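Local coordinates for protein toxin PAU_02230 (Photorhabdus asymbiotica subsp. asymbiotica ATCC 43949, PDB 6HV6) that is a bacterial protein toxin, represented here by a fragment in which a bundle of helices adjoins a six-stranded antiparallel sheet, at residues E81-D84 and T85-M89; D123-N126 and G127-L130; K329-Q332 and Q333-F336. The protein carries 1 engineered substitution. All blocks are in the same frame, centred on the assembly; numbering follows the deposited sequence.

Contact 1: E81-D84 and T85-M89; sequences ENFD and TMQRM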
loop_
_atom_site.group_PDB
_atom_site.type_symbol
_atom_site.label_atom_id
_atom_site.label_comp_id
_atom_site.label_asym_id
_atom_site.label_seq_id
_atom_site.Cartn_x
_atom_site.Cartn_y
_atom_site.Cartn_z
ATOM N N GLU A 81 -1.459 20.914 -12.885
ATOM C CA GLU A 81 -0.949 22.034 -12.100
ATOM C C GLU A 81 -1.981 22.526 -11.093
ATOM O O GLU A 81 -1.656 22.762 -9.919
ATOM C CB GLU A 81 -0.526 23.169 -13.034
ATOM C CG GLU A 81 0.090 24.348 -12.317
ATOM C CD GLU A 81 0.495 25.462 -13.261
ATOM O OE1 GLU A 81 0.631 25.194 -14.476
ATOM O OE2 GLU A 81 0.676 26.604 -12.788
ATOM N N ASN A 82 -3.234 22.678 -11.522
ATOM C CA ASN A 82 -4.273 23.074 -10.575
ATOM C C ASN A 82 -4.508 21.987 -9.531
ATOM O O ASN A 82 -4.718 22.288 -8.353
ATOM C CB ASN A 82 -5.572 23.407 -11.307
ATOM C CG ASN A 82 -5.468 24.684 -12.107
ATOM O OD1 ASN A 82 -4.500 25.428 -11.965
ATOM N ND2 ASN A 82 -6.463 24.951 -12.947
ATOM N N PHE A 83 -4.479 20.719 -9.942
ATOM C CA PHE A 83 -4.610 19.631 -8.980
ATOM C C PHE A 83 -3.525 19.717 -7.912
ATOM O O PHE A 83 -3.811 19.623 -6.715
ATOM C CB PHE A 83 -4.558 18.285 -9.704
ATOM C CG PHE A 83 -4.700 17.094 -8.790
ATOM C CD1 PHE A 83 -5.951 16.611 -8.452
ATOM C CD2 PHE A 83 -3.578 16.450 -8.283
ATOM C CE1 PHE A 83 -6.084 15.519 -7.613
ATOM C CE2 PHE A 83 -3.708 15.353 -7.444
ATOM C CZ PHE A 83 -4.961 14.888 -7.110
ATOM N N ASP A 84 -2.270 19.910 -8.331
ATOM C CA ASP A 84 -1.169 20.012 -7.376
ATOM C C ASP A 84 -1.355 21.200 -6.433
ATOM O O ASP A 84 -1.114 21.085 -5.226
ATOM C CB ASP A 84 0.166 20.115 -8.122
ATOM C CG ASP A 84 0.471 18.879 -8.977
ATOM O OD1 ASP A 84 -0.071 17.786 -8.696
ATOM O OD2 ASP A 84 1.266 19.000 -9.934
ATOM N N THR A 85 -1.791 22.346 -6.961
ATOM C CA THR A 85 -2.078 23.501 -6.113
ATOM C C THR A 85 -3.146 23.174 -5.071
ATOM O O THR A 85 -3.011 23.521 -3.891
ATOM C CB THR A 85 -2.516 24.685 -6.979
ATOM O OG1 THR A 85 -1.438 25.069 -7.837
ATOM C CG2 THR A 85 -2.890 25.869 -6.118
ATOM N N MET A 86 -4.216 22.495 -5.487
ATOM C CA MET A 86 -5.263 22.132 -4.536
ATOM C C MET A 86 -4.727 21.204 -3.449
ATOM O O MET A 86 -5.034 21.379 -2.262
ATOM C CB MET A 86 -6.426 21.471 -5.268
ATOM C CG MET A 86 -7.380 20.728 -4.338
ATOM S SD MET A 86 -8.681 19.887 -5.255
ATOM C CE MET A 86 -7.758 18.502 -5.917
ATOM N N GLN A 87 -3.909 20.221 -3.835
ATOM C CA GLN A 87 -3.388 19.265 -2.859
ATOM C C GLN A 87 -2.495 19.947 -1.837
ATOM O O GLN A 87 -2.517 19.595 -0.651
ATOM C CB GLN A 87 -2.624 18.147 -3.571
ATOM C CG GLN A 87 -3.487 17.276 -4.486
ATOM C CD GLN A 87 -4.546 16.498 -3.737
ATOM O OE1 GLN A 87 -5.539 17.059 -3.277
ATOM N NE2 GLN A 87 -4.341 15.194 -3.613
ATOM N N ARG A 88 -1.685 20.914 -2.277
ATOM C CA ARG A 88 -0.866 21.661 -1.328
ATOM C C ARG A 88 -1.747 22.450 -0.368
ATOM O O ARG A 88 -1.516 22.443 0.847
ATOM C CB ARG A 88 0.107 22.578 -2.072
ATOM C CG ARG A 88 1.242 21.829 -2.800
ATOM C CD ARG A 88 2.293 22.782 -3.392
ATOM N NE ARG A 88 1.927 23.289 -4.715
ATOM C CZ ARG A 88 1.426 24.502 -4.947
ATOM N NH1 ARG A 88 1.224 25.348 -3.943
ATOM N NH2 ARG A 88 1.130 24.872 -6.187
ATOM N N MET A 89 -2.790 23.099 -0.891
ATOM C CA MET A 89 -3.708 23.849 -0.039
ATOM C C MET A 89 -4.435 22.927 0.930
ATOM O O MET A 89 -4.684 23.298 2.081
ATOM C CB MET A 89 -4.722 24.611 -0.907
ATOM C CG MET A 89 -4.091 25.685 -1.766
ATOM S SD MET A 89 -5.295 26.598 -2.763
ATOM C CE MET A 89 -6.615 26.815 -1.565
#
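Glu81 O is held by two donors of Thr85, the backbone N at 3.0 Å and the hydroxyl OG1 at 3.1 Å. They come from opposite faces of the Glu81 carbonyl plane, the OG1 bond being the more tilted of the two, so this carbonyl serves both the helix backbone and a side chain. OG1 is placed for it by a chi1 of -63°, which sets the hydroxyl beside the backbone N of Thr85 and leaves CG2 anti to that N. One residue on, Asn82 O receives Met86 N in a bond of 2.9 Å, while the Asn82 side chain touches Ile134, Glu135 and Ile138 of helix 130-138. These i to i+4 bonds belong to a regular alpha-helix, 80-93, one of the helices packed together in the helical part of the fragment.

Phe83 O continues the series by accepting Gln87 N, and the Phe83 ring makes the main side-chain contacts. Its CG lies anti to the backbone N, chi1 -179°, and Gln87 CG lies over one face, toward the rim, in a CH-pi contact, 3.9 Å from the ring centroid. The Gln87 chain bends at chi2 and carries the amide along the rim on the same side, NE2 ending beyond the ring edge, 3.6 Å from Phe83 CZ, with ring and amide planes 40° apart. Met86 meets the same ring through its methyl, CE lying 3.6 Å from Phe83 CD1; beyond, Phe83 touches Ile161, and Met86 touches Met154 and Ile158, all of helix 144-176. Asp84 turns its carboxylate back along the chain, where OD1 bonds to Gln80 NE2. Its carbonyl looks forward instead: Asp84 O accepts Arg88 N at 3.0 Å, and Arg88 CG lies 3.5 Å from Asp84 O.

Contact 2: D123-N126 and G127-L130; sequences DNFN and GLSL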
loop_
_atom_site.group_PDB
_atom_site.type_symbol
_atom_site.label_atom_id
_atom_site.label_comp_id
_atom_site.label_asym_id
_atom_site.label_seq_id
_atom_site.Cartn_x
_atom_site.Cartn_y
_atom_site.Cartn_z
ATOM N N ASP A 123 -25.469 23.599 -4.056
ATOM C CA ASP A 123 -25.906 22.814 -5.202
ATOM C C ASP A 123 -25.355 23.365 -6.507
ATOM O O ASP A 123 -25.239 22.628 -7.490
ATOM C CB ASP A 123 -27.427 22.792 -5.281
ATOM C CG ASP A 123 -28.060 21.826 -4.291
ATOM O OD1 ASP A 123 -27.374 20.910 -3.789
ATOM O OD2 ASP A 123 -29.256 21.986 -4.041
ATOM N N ASN A 124 -25.046 24.660 -6.548
ATOM C CA ASN A 124 -24.519 25.234 -7.781
ATOM C C ASN A 124 -23.202 24.591 -8.191
ATOM O O ASN A 124 -22.827 24.668 -9.366
ATOM C CB ASN A 124 -24.327 26.741 -7.616
ATOM C CG ASN A 124 -23.110 27.076 -6.776
ATOM O OD1 ASN A 124 -23.142 26.983 -5.552
ATOM N ND2 ASN A 124 -22.018 27.448 -7.437
ATOM N N PHE A 125 -22.487 23.961 -7.253
ATOM C CA PHE A 125 -21.253 23.275 -7.607
ATOM C C PHE A 125 -21.514 21.923 -8.253
ATOM O O PHE A 125 -20.621 21.387 -8.915
ATOM C CB PHE A 125 -20.365 23.077 -6.364
ATOM C CG PHE A 125 -19.840 24.358 -5.787
ATOM C CD1 PHE A 125 -19.339 25.346 -6.608
ATOM C CD2 PHE A 125 -19.847 24.575 -4.423
ATOM C CE1 PHE A 125 -18.843 26.531 -6.089
ATOM C CE2 PHE A 125 -19.367 25.762 -3.901
ATOM C CZ PHE A 125 -18.872 26.742 -4.735
ATOM N N ASN A 126 -22.715 21.360 -8.086
ATOM C CA ASN A 126 -22.960 20.028 -8.627
ATOM C C ASN A 126 -22.852 19.985 -10.152
ATOM O O ASN A 126 -22.478 18.954 -10.717
ATOM C CB ASN A 126 -24.334 19.535 -8.192
ATOM C CG ASN A 126 -24.378 19.205 -6.727
ATOM O OD1 ASN A 126 -23.343 18.905 -6.116
ATOM N ND2 ASN A 126 -25.562 19.217 -6.161
ATOM N N GLY A 127 -23.191 21.055 -10.835
ATOM C CA GLY A 127 -23.097 20.923 -12.278
ATOM C C GLY A 127 -21.711 21.079 -12.874
ATOM O O GLY A 127 -21.550 20.912 -14.088
ATOM N N LEU A 128 -20.701 21.373 -12.062
ATOM C CA LEU A 128 -19.400 21.801 -12.552
ATOM C C LEU A 128 -18.498 20.609 -12.850
ATOM O O LEU A 128 -18.573 19.564 -12.202
ATOM C CB LEU A 128 -18.727 22.718 -11.533
ATOM C CG LEU A 128 -19.499 23.993 -11.178
ATOM C CD1 LEU A 128 -18.681 24.897 -10.262
ATOM C CD2 LEU A 128 -19.906 24.738 -12.442
ATOM N N SER A 129 -17.662 20.765 -13.865
ATOM C CA SER A 129 -16.652 19.758 -14.153
ATOM C C SER A 129 -15.642 19.687 -13.014
ATOM O O SER A 129 -15.531 20.598 -12.188
ATOM C CB SER A 129 -15.918 20.087 -15.453
ATOM O OG SER A 129 -15.147 21.249 -15.263
ATOM N N LEU A 130 -14.879 18.589 -12.990
ATOM C CA LEU A 130 -13.829 18.442 -11.985
ATOM C C LEU A 130 -12.842 19.609 -12.049
ATOM O O LEU A 130 -12.547 20.247 -11.033
ATOM C CB LEU A 130 -13.104 17.105 -12.183
ATOM C CG LEU A 130 -11.928 16.815 -11.256
ATOM C CD1 LEU A 130 -12.377 16.900 -9.809
ATOM C CD2 LEU A 130 -11.313 15.451 -11.555
HETATM O O HOH W 1 -24.719 23.563 -11.158
#
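Asn124 O accepts a hydrogen bond from a water whose oxygen is 2.8 Å away, and the same water accepts from Gly127 N at 3.0 Å. The two backbone groups are themselves 3.9 Å apart, Asn124 O to Gly127 N, so the water stands in for a direct bond and satisfies both as the chain leaves its helical conformation. The direct bond across the bend is Leu128 N to Phe125 O, 3.1 Å long. It is nearly straight at the hydrogen, 164°, yet the donor stands well above the carbonyl plane.

Leu128 also leans back on Phe125 through its side chain. A chi1 of -59° sets CG beside the backbone N, and an extended chi2 of -174° then takes CD1 to the edge of the Phe125 ring, close to the ring plane and 3.7 Å from Phe125 CD1. Leu128 CG also rests 3.6 Å from Phe125 O. The Phe125 ring is buried against Thr146, Leu150 and Lys153 of helix 144-176, and Asn126 joins the same helix through OD1, bonded to Lys153 NZ. Further along, Ser129 takes the N-cap position, its OG bonded to Lys132 N. Phe125 to Leu128 form a type I beta turn, followed directly by the N-cap of helix 130-138, in the loop that leads from helix 101-115.

Contact 3: K329-Q332 and Q333-F336; sequences KKMQ and QYDF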
loop_
_atom_site.group_PDB
_atom_site.type_symbol
_atom_site.label_atom_id
_atom_site.label_comp_id
_atom_site.label_asym_id
_atom_site.label_seq_id
_atom_site.Cartn_x
_atom_site.Cartn_y
_atom_site.Cartn_z
ATOM N N LYS A 329 18.147 -2.286 -6.044
ATOM C CA LYS A 329 17.685 -1.133 -6.811
ATOM C C LYS A 329 16.445 -0.512 -6.172
ATOM O O LYS A 329 16.309 0.716 -6.118
ATOM C CB LYS A 329 17.406 -1.560 -8.253
ATOM C CG LYS A 329 16.915 -0.455 -9.161
ATOM C CD LYS A 329 16.876 -0.925 -10.610
ATOM C CE LYS A 329 15.747 -1.924 -10.868
ATOM N NZ LYS A 329 15.814 -2.469 -12.267
ATOM N N LYS A 330 15.540 -1.347 -5.653
ATOM C CA LYS A 330 14.334 -0.813 -5.030
ATOM C C LYS A 330 14.631 -0.146 -3.689
ATOM O O LYS A 330 13.959 0.821 -3.318
ATOM C CB LYS A 330 13.298 -1.931 -4.869
ATOM C CG LYS A 330 12.754 -2.469 -6.207
ATOM C CD LYS A 330 12.010 -1.378 -7.004
ATOM C CE LYS A 330 12.693 -1.048 -8.317
ATOM N NZ LYS A 330 11.836 -0.168 -9.182
ATOM N N MET A 331 15.616 -0.636 -2.938
ATOM C CA MET A 331 15.959 0.046 -1.694
ATOM C C MET A 331 16.534 1.431 -1.976
ATOM O O MET A 331 16.210 2.407 -1.286
ATOM C CB MET A 331 16.939 -0.801 -0.881
ATOM C CG MET A 331 16.358 -2.144 -0.380
ATOM S SD MET A 331 14.764 -2.053 0.512
ATOM C CE MET A 331 13.575 -2.410 -0.771
ATOM N N GLN A 332 17.377 1.540 -2.997
ATOM C CA GLN A 332 17.888 2.855 -3.367
ATOM C C GLN A 332 16.777 3.764 -3.863
ATOM O O GLN A 332 16.790 4.965 -3.580
ATOM C CB GLN A 332 18.995 2.688 -4.401
ATOM C CG GLN A 332 20.073 1.748 -3.879
ATOM C CD GLN A 332 21.293 1.690 -4.761
ATOM O OE1 GLN A 332 21.195 1.781 -5.984
ATOM N NE2 GLN A 332 22.460 1.545 -4.141
ATOM N N GLN A 333 15.783 3.203 -4.557
ATOM C CA GLN A 333 14.629 3.989 -4.987
ATOM C C GLN A 333 13.844 4.522 -3.790
ATOM O O GLN A 333 13.357 5.654 -3.813
ATOM C CB GLN A 333 13.730 3.131 -5.883
ATOM C CG GLN A 333 12.596 3.885 -6.560
ATOM C CD GLN A 333 11.678 2.975 -7.376
ATOM O OE1 GLN A 333 11.270 1.902 -6.920
ATOM N NE2 GLN A 333 11.357 3.401 -8.591
ATOM N N TYR A 334 13.687 3.711 -2.741
ATOM C CA TYR A 334 13.123 4.216 -1.492
ATOM C C TYR A 334 14.055 5.189 -0.781
ATOM O O TYR A 334 13.618 5.870 0.152
ATOM C CB TYR A 334 12.843 3.077 -0.520
ATOM C CG TYR A 334 11.557 2.326 -0.709
ATOM C CD1 TYR A 334 10.324 2.968 -0.615
ATOM C CD2 TYR A 334 11.572 0.955 -0.926
ATOM C CE1 TYR A 334 9.129 2.256 -0.753
ATOM C CE2 TYR A 334 10.385 0.233 -1.062
ATOM C CZ TYR A 334 9.169 0.890 -0.981
ATOM O OH TYR A 334 7.990 0.171 -1.122
ATOM N N ASP A 335 15.337 5.218 -1.154
ATOM C CA ASP A 335 16.354 6.010 -0.445
ATOM C C ASP A 335 16.487 5.582 1.016
ATOM O O ASP A 335 16.706 6.412 1.904
ATOM C CB ASP A 335 16.062 7.511 -0.527
ATOM C CG ASP A 335 17.319 8.357 -0.375
ATOM O OD1 ASP A 335 18.329 8.043 -1.048
ATOM O OD2 ASP A 335 17.293 9.326 0.417
ATOM N N PHE A 336 16.329 4.288 1.283
ATOM C CA PHE A 336 16.606 3.763 2.621
ATOM C C PHE A 336 18.108 3.611 2.808
ATOM O O PHE A 336 18.754 2.941 1.995
ATOM C CB PHE A 336 15.952 2.404 2.817
ATOM C CG PHE A 336 14.447 2.438 2.855
ATOM C CD1 PHE A 336 13.772 3.559 3.304
ATOM C CD2 PHE A 336 13.711 1.334 2.453
ATOM C CE1 PHE A 336 12.384 3.578 3.347
ATOM C CE2 PHE A 336 12.320 1.351 2.497
ATOM C CZ PHE A 336 11.662 2.472 2.947
HETATM O O HOH W 2 11.089 0.835 -4.478
#
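Two bends, chi2 -62° and chi3 116°, fold the Lys330 chain round so that its ammonium comes beside the amide of Gln333, whose own chain runs straight beyond CG. Both residues lie in the last turns of helix 320-334, which ends in a Schellman motif. The two side chains lie alongside each other, pointing the same way, and Lys330 NZ donates to Gln333 OE1 at 3.1 Å from above the carbonyl plane of the amide. NZ has a second partner in Ser176 OG. A water links Gln333 OE1, to which it donates at 2.7 Å, with the backbone oxygen Lys330 O, a carbonyl that accepts Tyr334 N as well.

At the helix end Asp335 takes a positive phi, 60°, and two bonds run back into the last turn: Phe336 N to Met331 O, 3.2 Å, and Asp335 N to Gln332 O, 2.8 Å. The second is steeply inclined, its donor far out of the carbonyl plane, whereas the first approaches much closer to that plane.

The reversal swings Phe336 round to meet Met331, which is bent at both chi2 and chi3. Met331 SD lies at the rim of the Phe336 ring, 5.4 Å from its centroid, an edge-on Met-aromatic contact. The Met331 methyl serves the other aromatic: CE is at the edge of the Tyr334 ring, near its plane, 3.9 Å from Tyr334 CD2. Met331 and Lys330 touch Phe307 of strand 304-309, which sets the helix end against the six-stranded sheet; Phe336 touches Pro287 and Val341 of adjoining loops. Tyr334 OH bonds to Asp309 OD2 and Asn311 ND2. One face of the Phe336 ring is covered by Tyr334 CB, 3.4 Å above the plane, over the ring centre.

How the contacts relate
From the N terminus the three contacts come in series; none encloses or crosses another, and each is a short local arrangement that closes no long loop. Contact 1 lies within helix 80-93, contact 2 in the connection between helices 101-115 and 130-138, and contact 3 at the C-terminal end of helix 320-334. Contacts 1 and 2, with centres 18 Å apart and nearest atoms about 6 Å apart, share neighbours, since both rest side chains on helix 144-176, and Met86 and Leu130 both touch Met154. Contact 3 is remote, its centre 42 Å from that of contact 2, and belongs to the sheet-bearing part, where it joins a helix end to strand 304-309.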